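Local atomic coordinates of endosialidase (Enterobacteria phage phi92, PDB entry 4HIZ), a protein that cleaves polysialic acid chains internally, as an endosialidase of phage phi92 with a beta-propeller catalytic domain, at alpha2,8 and alpha2,9 linkages. Residues A[308-313]-A[347-352]; A[317-322]-A[337-342]. All blocks are in the same frame, centred on the assembly; numbering follows the deposited sequence.

Interaction 1: A[308-313]-A[347-352]; sequences GYHNGD and AAEPCI
Ala347 meets the His310 ring through its carbonyl, whose O lies 3.9 Å from His310 CD2 and approaches the ring obliquely. Ala348 lays its CB over one face of the imidazole, a CH-pi contact 3.6 Å from the ring centroid and 18° off the normal, displaced toward the NE2 and CE1 rim. The ring reaches this spot because His310 CG is placed between its own backbone N and carbonyl carbon (chi1 80°), with CB already directed toward the strand of Ala348. Glu349 brings its backbone N to 3.2 Å from His310 ND1, while its side-chain CG passes His310 CE1 at 4.1 Å. The Glu349 carboxylate turns elsewhere, to a salt bridge with Arg364 and a hydrogen bond from Gln87. Pro350 then presses the CG corner of its ring on the backbone of the first strand, 3.6 Å from Tyr309 N, and its CD flanks Tyr309 O. At Gly308 the absence of a side chain matters, since a beta carbon there would run into Pro350 CG. Ile352 closes the row with its CD1 tip 3.6 Å from Gly308 N. Strands 308-311 and 347-352 run nearly antiparallel (172°), their axes 5.8 Å apart at closest approach, and they meet through side chains packed on the imidazole and on backbone atoms at the seam between two four-stranded antiparallel sheets, the neighbouring blades of a beta propeller. Strand 304-311 is an inner strand between 291-297 and 318-324, and strand 347-355 is the outermost strand of the next sheet, paired with 358-365.

Interaction 2: A[317-322]-A[337-342]; sequences RRLGIL and RTISQE
At the open end of the hairpin Gln341 reaches Arg317 and Arg318, and this makes the polar side-chain part of the contact. Its NE2 donates to Arg317 O at 2.9 Å with the bond fairly straight (161°) and the acceptor close to the amide plane. Its CG stands anti to the backbone N (chi1 -167°), and a bend at chi2 brings CD to the side of Arg317 O. Arg318 NH1 donates to the same Arg317 O from the opposite face of that carbonyl, at 3.1 Å, so two donors grip one oxygen. Arg318 NH1 also makes a weak bond to Gln341 OE1, which lies at the guanidinium edge; the two flat groups are nearly coplanar, 28° apart. Asp286 holds Arg318 NE in a salt bridge.

Backbone bonds form the hairpin pairing. Ile321 and Arg337 exchange bonds as an antiparallel hydrogen-bonded pair, and Ile339 N donates to Leu319 O at 2.9 Å. Between them Gly320 faces Thr338 in a non-hydrogen-bonded pair with CA atoms only 4.1 Å apart, and a beta carbon on Gly320 would clash with Arg337 O. A water bridges Leu319 N and Ile339 O beyond this pairing.

Apolar contacts involve Leu319 CD2 with Ile339 CD1, 3.6 Å apart, and Ile321 CG1 with Arg337 CB, 3.8 Å apart. The contact joins strand 318-324 to strand 335-338, the outermost strand of the blade, and to the start of helix 341-344. Strand 304-311 lies along the other side of 318-324, while Leu319 and Ile321 also pack on strands 347-355 and 358-365 of the next blade.

In the fold
The two contacts lie side by side, their centres 8 Å apart, and interaction 2 is nested within the chain excursion that interaction 1 closes. Strands 304-311 and 318-324 are neighbours in one sheet, and a probable hydrogen bond joins Asn311 N to Arg318 O at 2.8 Å. Helix 341-344 then leads into strand 347-355, where Arg317 NH1 probably donates to Ala347 O, also at 2.8 Å. Thus interaction 2 pairs strands within a propeller blade, whereas interaction 1 packs that blade against the next. Neither contact includes residues of the observed glycan pockets; the Thr338 side chain is about 6 Å from a bound calcium ion.

Interaction 1: A[308-313]-A[347-352]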
ATOM      1  N   GLY A 308      20.847 -29.712   9.359  1.00 12.35           N
ATOM      2  CA  GLY A 308      22.017 -29.378  10.160  1.00 12.13           C
ATOM      3  C   GLY A 308      21.636 -29.163  11.619  1.00 12.36           C
ATOM      4  O   GLY A 308      20.485 -28.828  11.950  1.00 11.85           O
ATOM      5  N   TYR A 309      22.600 -29.339  12.514  1.00 13.05           N
ATOM      6  CA  TYR A 309      22.325 -28.988  13.920  1.00 13.64           C
ATOM      7  C   TYR A 309      23.622 -28.738  14.671  1.00 12.77           C
ATOM      8  O   TYR A 309      24.723 -29.120  14.214  1.00 12.62           O
ATOM      9  CB  TYR A 309      21.554 -30.126  14.651  1.00 12.84           C
ATOM     10  CG  TYR A 309      22.470 -31.243  15.179  1.00 12.84           C
ATOM     11  CD1 TYR A 309      22.932 -32.249  14.320  1.00 13.66           C
ATOM     12  CD2 TYR A 309      22.862 -31.266  16.510  1.00 14.05           C
ATOM     13  CE1 TYR A 309      23.744 -33.279  14.778  1.00 14.92           C
ATOM     14  CE2 TYR A 309      23.706 -32.286  16.978  1.00 15.12           C
ATOM     15  CZ  TYR A 309      24.137 -33.275  16.102  1.00 15.41           C
ATOM     16  OH  TYR A 309      24.980 -34.290  16.555  1.00 16.50           O
ATOM     17  N   HIS A 310      23.498 -28.068  15.802  1.00 13.23           N
ATOM     18  CA  HIS A 310      24.640 -28.020  16.717  1.00 13.79           C
ATOM     19  C   HIS A 310      24.163 -27.909  18.153  1.00 14.76           C
ATOM     20  O   HIS A 310      23.003 -27.526  18.444  1.00 14.74           O
ATOM     21  CB  HIS A 310      25.566 -26.824  16.353  1.00 14.23           C
ATOM     22  CG  HIS A 310      25.095 -25.495  16.867  1.00 14.94           C
ATOM     23  ND1 HIS A 310      24.100 -24.764  16.258  1.00 15.98           N
ATOM     24  CD2 HIS A 310      25.503 -24.761  17.935  1.00 16.00           C
ATOM     25  CE1 HIS A 310      23.916 -23.627  16.921  1.00 16.16           C
ATOM     26  NE2 HIS A 310      24.745 -23.608  17.955  1.00 16.48           N
ATOM     27  N   ASN A 311      25.080 -28.274  19.049  1.00 14.30           N
ATOM     28  CA  ASN A 311      24.956 -27.990  20.459  1.00 15.06           C
ATOM     29  C   ASN A 311      26.017 -26.943  20.750  1.00 16.27           C
ATOM     30  O   ASN A 311      27.224 -27.231  20.622  1.00 16.60           O
ATOM     31  CB  ASN A 311      25.229 -29.271  21.275  1.00 14.56           C
ATOM     32  CG  ASN A 311      25.782 -28.956  22.667  1.00 17.42           C
ATOM     33  OD1 ASN A 311      25.386 -27.960  23.287  1.00 17.93           O
ATOM     34  ND2 ASN A 311      26.710 -29.807  23.163  1.00 17.86           N
ATOM     35  N   GLY A 312      25.586 -25.727  21.117  1.00 16.85           N
ATOM     36  CA  GLY A 312      26.513 -24.683  21.538  1.00 18.33           C
ATOM     37  C   GLY A 312      26.303 -24.263  22.984  1.00 20.12           C
ATOM     38  O   GLY A 312      26.817 -23.221  23.410  1.00 21.91           O
ATOM     39  N   ASP A 313      25.561 -25.083  23.740  1.00 20.43           N
ATOM     40  CA  ASP A 313      25.148 -24.755  25.109  1.00 22.24           C
ATOM     41  C   ASP A 313      25.990 -25.483  26.148  1.00 21.16           C
ATOM     42  O   ASP A 313      26.290 -24.934  27.217  1.00 22.34           O
ATOM     43  CB  ASP A 313      23.672 -25.118  25.346  1.00 25.24           C
ATOM     44  CG  ASP A 313      22.704 -24.081  24.764  1.00 28.79           C
ATOM     45  OD1 ASP A 313      22.583 -22.988  25.361  1.00 32.11           O
ATOM     46  OD2 ASP A 313      22.045 -24.347  23.723  1.00 28.87           O
ATOM     47  N   ALA A 347      31.853 -23.268  17.198  1.00 13.94           N
ATOM     48  CA  ALA A 347      31.153 -23.342  15.909  1.00 13.24           C
ATOM     49  C   ALA A 347      29.656 -23.540  16.109  1.00 13.50           C
ATOM     50  O   ALA A 347      29.211 -23.996  17.174  1.00 14.65           O
ATOM     51  CB  ALA A 347      31.770 -24.466  15.042  1.00 13.38           C
ATOM     52  N   ALA A 348      28.882 -23.212  15.068  1.00 12.76           N
ATOM     53  CA  ALA A 348      27.426 -23.265  15.128  1.00 12.77           C
ATOM     54  C   ALA A 348      26.879 -23.311  13.709  1.00 13.21           C
ATOM     55  O   ALA A 348      27.620 -23.082  12.743  1.00 13.56           O
ATOM     56  CB  ALA A 348      26.894 -21.974  15.801  1.00 13.48           C
ATOM     57  N   GLU A 349      25.581 -23.615  13.608  1.00 13.33           N
ATOM     58  CA  GLU A 349      24.790 -23.296  12.412  1.00 13.19           C
ATOM     59  C   GLU A 349      25.408 -23.722  11.101  1.00 13.50           C
ATOM     60  O   GLU A 349      25.702 -22.887  10.236  1.00 13.65           O
ATOM     61  CB  GLU A 349      24.495 -21.791  12.402  1.00 13.57           C
ATOM     62  CG  GLU A 349      23.516 -21.435  13.512  1.00 15.26           C
ATOM     63  CD  GLU A 349      23.273 -19.934  13.665  1.00 17.31           C
ATOM     64  OE1 GLU A 349      23.867 -19.132  12.904  1.00 16.71           O
ATOM     65  OE2 GLU A 349      22.495 -19.556  14.572  1.00 19.81           O
ATOM     66  N   PRO A 350      25.587 -25.032  10.921  1.00 12.43           N
ATOM     67  CA  PRO A 350      26.099 -25.530   9.642  1.00 11.90           C
ATOM     68  C   PRO A 350      25.133 -25.279   8.480  1.00 11.68           C
ATOM     69  O   PRO A 350      23.934 -25.514   8.633  1.00 12.73           O
ATOM     70  CB  PRO A 350      26.237 -27.040   9.874  1.00 12.93           C
ATOM     71  CG  PRO A 350      25.200 -27.333  10.965  1.00 13.24           C
ATOM     72  CD  PRO A 350      25.295 -26.123  11.877  1.00 13.39           C
ATOM     73  N   CYS A 351      25.665 -24.833   7.345  1.00 10.79           N
ATOM     74  CA  CYS A 351      24.870 -24.828   6.113  1.00 11.38           C
ATOM     75  C   CYS A 351      25.314 -26.080   5.393  1.00 11.87           C
ATOM     76  O   CYS A 351      26.525 -26.346   5.269  1.00 11.55           O
ATOM     77  CB  CYS A 351      25.191 -23.610   5.256  1.00 12.77           C
ATOM     78  SG  CYS A 351      24.524 -22.062   5.968  1.00 15.52           S
ATOM     79  N   ILE A 352      24.351 -26.861   4.921  1.00 11.96           N
ATOM     80  CA  ILE A 352      24.705 -28.118   4.264  1.00 11.51           C
ATOM     81  C   ILE A 352      24.008 -28.249   2.917  1.00 12.42           C
ATOM     82  O   ILE A 352      22.829 -27.896   2.792  1.00 12.96           O
ATOM     83  CB  ILE A 352      24.349 -29.358   5.122  1.00 12.38           C
ATOM     84  CG1 ILE A 352      22.884 -29.334   5.580  1.00 13.09           C
ATOM     85  CG2 ILE A 352      25.262 -29.423   6.341  1.00 12.46           C
ATOM     86  CD1 ILE A 352      22.444 -30.647   6.302  1.00 14.28           C
TER

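Interaction 2: A[317-322]-A[337-342]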
ATOM      1  N   ARG A 317      31.053 -29.078  22.638  1.00 17.47           N
ATOM      2  CA  ARG A 317      30.093 -28.833  21.551  1.00 16.48           C
ATOM      3  C   ARG A 317      30.000 -30.035  20.618  1.00 16.56           C
ATOM      4  O   ARG A 317      30.958 -30.817  20.488  1.00 17.21           O
ATOM      5  CB  ARG A 317      30.520 -27.623  20.719  1.00 16.86           C
ATOM      6  CG  ARG A 317      30.415 -26.312  21.469  1.00 17.97           C
ATOM      7  CD  ARG A 317      30.365 -25.131  20.526  1.00 19.05           C
ATOM      8  NE  ARG A 317      30.327 -23.935  21.340  1.00 21.78           N
ATOM      9  CZ  ARG A 317      29.911 -22.772  20.918  1.00 25.04           C
ATOM     10  NH1 ARG A 317      29.490 -22.653  19.664  1.00 27.41           N
ATOM     11  NH2 ARG A 317      29.914 -21.740  21.754  1.00 24.97           N
ATOM     12  N   ARG A 318      28.851 -30.178  19.953  1.00 16.46           N
ATOM     13  CA  ARG A 318      28.717 -31.120  18.839  1.00 16.80           C
ATOM     14  C   ARG A 318      28.123 -30.350  17.668  1.00 15.48           C
ATOM     15  O   ARG A 318      27.314 -29.450  17.883  1.00 15.89           O
ATOM     16  CB  ARG A 318      27.776 -32.280  19.170  1.00 18.40           C
ATOM     17  CG  ARG A 318      28.436 -33.467  19.923  1.00 19.75           C
ATOM     18  CD  ARG A 318      28.611 -33.123  21.366  1.00 19.95           C
ATOM     19  NE  ARG A 318      29.157 -34.276  22.118  1.00 20.23           N
ATOM     20  CZ  ARG A 318      30.453 -34.531  22.234  1.00 21.15           C
ATOM     21  NH1 ARG A 318      31.326 -33.709  21.651  1.00 22.19           N
ATOM     22  NH2 ARG A 318      30.877 -35.592  22.942  1.00 21.78           N
ATOM     23  N   LEU A 319      28.534 -30.679  16.451  1.00 13.70           N
ATOM     24  CA  LEU A 319      27.945 -30.018  15.281  1.00 13.84           C
ATOM     25  C   LEU A 319      27.899 -31.066  14.188  1.00 14.62           C
ATOM     26  O   LEU A 319      28.855 -31.847  14.016  1.00 14.51           O
ATOM     27  CB  LEU A 319      28.856 -28.867  14.873  1.00 14.08           C
ATOM     28  CG  LEU A 319      28.335 -28.033  13.689  1.00 14.20           C
ATOM     29  CD1 LEU A 319      28.731 -26.531  13.841  1.00 14.19           C
ATOM     30  CD2 LEU A 319      28.808 -28.571  12.333  1.00 14.75           C
ATOM     31  N   GLY A 320      26.808 -31.101  13.430  1.00 14.51           N
ATOM     32  CA  GLY A 320      26.794 -32.040  12.319  1.00 14.15           C
ATOM     33  C   GLY A 320      25.439 -32.057  11.670  1.00 13.76           C
ATOM     34  O   GLY A 320      24.806 -30.994  11.493  1.00 13.32           O
ATOM     35  N   ILE A 321      24.981 -33.263  11.320  1.00 13.98           N
ATOM     36  CA  ILE A 321      23.703 -33.397  10.633  1.00 13.80           C
ATOM     37  C   ILE A 321      22.804 -34.407  11.327  1.00 14.26           C
ATOM     38  O   ILE A 321      23.278 -35.326  11.998  1.00 14.92           O
ATOM     39  CB  ILE A 321      23.900 -33.806   9.160  1.00 13.37           C
ATOM     40  CG1 ILE A 321      24.445 -35.253   9.028  1.00 14.35           C
ATOM     41  CG2 ILE A 321      24.827 -32.766   8.445  1.00 14.83           C
ATOM     42  CD1 ILE A 321      24.577 -35.698   7.567  1.00 15.02           C
ATOM     43  N   LEU A 322      21.503 -34.225  11.162  1.00 13.98           N
ATOM     44  CA  LEU A 322      20.543 -35.283  11.442  1.00 14.46           C
ATOM     45  C   LEU A 322      20.223 -35.899  10.091  1.00 14.33           C
ATOM     46  O   LEU A 322      19.666 -35.226   9.201  1.00 13.91           O
ATOM     47  CB  LEU A 322      19.275 -34.713  12.077  1.00 14.75           C
ATOM     48  CG  LEU A 322      19.531 -33.818  13.316  1.00 15.97           C
ATOM     49  CD1 LEU A 322      18.198 -33.345  13.867  1.00 17.68           C
ATOM     50  CD2 LEU A 322      20.334 -34.562  14.426  1.00 16.64           C
ATOM     51  N   ARG A 337      25.195 -37.427  12.802  1.00 14.97           N
ATOM     52  CA  ARG A 337      26.529 -37.618  12.239  1.00 15.42           C
ATOM     53  C   ARG A 337      27.322 -36.342  12.422  1.00 15.99           C
ATOM     54  O   ARG A 337      26.947 -35.296  11.863  1.00 16.28           O
ATOM     55  CB  ARG A 337      26.417 -38.002  10.763  1.00 16.67           C
ATOM     56  CG  ARG A 337      25.725 -39.392  10.589  1.00 18.71           C
ATOM     57  CD  ARG A 337      25.422 -39.737   9.162  1.00 20.57           C
ATOM     58  NE  ARG A 337      24.786 -41.065   9.119  1.00 22.93           N
ATOM     59  CZ  ARG A 337      24.539 -41.747   8.018  1.00 23.34           C
ATOM     60  NH1 ARG A 337      24.885 -41.254   6.848  1.00 21.36           N
ATOM     61  NH2 ARG A 337      23.976 -42.950   8.104  1.00 25.96           N
ATOM     62  N   THR A 338      28.386 -36.399  13.207  1.00 15.83           N
ATOM     63  CA  THR A 338      29.066 -35.149  13.613  1.00 16.80           C
ATOM     64  C   THR A 338      30.405 -34.946  12.920  1.00 16.98           C
ATOM     65  O   THR A 338      31.046 -35.912  12.458  1.00 17.97           O
ATOM     66  CB  THR A 338      29.311 -35.106  15.144  1.00 19.91           C
ATOM     67  OG1 THR A 338      30.077 -36.245  15.542  1.00 21.75           O
ATOM     68  CG2 THR A 338      27.977 -35.109  15.900  1.00 22.33           C
ATOM     69  N   ILE A 339      30.826 -33.686  12.848  1.00 16.01           N
ATOM     70  CA  ILE A 339      32.177 -33.378  12.411  1.00 15.09           C
ATOM     71  C   ILE A 339      33.107 -33.490  13.625  1.00 15.93           C
ATOM     72  O   ILE A 339      32.648 -33.611  14.772  1.00 16.82           O
ATOM     73  CB  ILE A 339      32.256 -31.965  11.771  1.00 15.34           C
ATOM     74  CG1 ILE A 339      32.021 -30.851  12.814  1.00 15.80           C
ATOM     75  CG2 ILE A 339      31.264 -31.872  10.616  1.00 15.58           C
ATOM     76  CD1 ILE A 339      32.314 -29.428  12.235  1.00 17.33           C
ATOM     77  N   SER A 340      34.406 -33.489  13.374  1.00 16.77           N
ATOM     78  CA  SER A 340      35.417 -33.661  14.421  0.59 19.13           C
ATOM     79  C   SER A 340      35.366 -32.551  15.464  1.00 17.60           C
ATOM     80  O   SER A 340      35.036 -31.401  15.132  1.00 16.99           O
ATOM     81  CB  SER A 340      36.806 -33.674  13.778  0.59 23.05           C
ATOM     82  OG  SER A 340      36.923 -34.719  12.816  0.59 24.60           O
ATOM     83  N   GLN A 341      35.765 -32.863  16.696  1.00 16.81           N
ATOM     84  CA  GLN A 341      35.723 -31.895  17.777  1.00 17.00           C
ATOM     85  C   GLN A 341      36.532 -30.638  17.446  1.00 17.70           C
ATOM     86  O   GLN A 341      36.130 -29.512  17.791  1.00 17.67           O
ATOM     87  CB  GLN A 341      36.270 -32.551  19.060  1.00 17.76           C
ATOM     88  CG  GLN A 341      35.956 -31.709  20.292  1.00 19.93           C
ATOM     89  CD  GLN A 341      34.474 -31.709  20.552  1.00 21.32           C
ATOM     90  OE1 GLN A 341      33.880 -32.775  20.772  1.00 23.24           O
ATOM     91  NE2 GLN A 341      33.854 -30.533  20.508  1.00 19.75           N
ATOM     92  N   GLU A 342      37.660 -30.834  16.766  1.00 17.93           N
ATOM     93  CA  GLU A 342      38.555 -29.732  16.396  1.00 18.80           C
ATOM     94  C   GLU A 342      37.807 -28.615  15.668  1.00 17.30           C
ATOM     95  O   GLU A 342      38.100 -27.424  15.850  1.00 18.11           O
ATOM     96  CB  GLU A 342      39.673 -30.266  15.492  1.00 22.07           C
ATOM     97  CG  GLU A 342      40.592 -29.221  14.924  1.00 25.25           C
ATOM     98  CD  GLU A 342      41.775 -29.801  14.165  1.00 27.66           C
ATOM     99  OE1 GLU A 342      41.834 -31.036  13.979  1.00 29.37           O
ATOM    100  OE2 GLU A 342      42.657 -29.014  13.752  1.00 29.06           O
TER
HETATM  101  O   HOH W   1      30.868 -32.523  16.631  1.00 19.18           O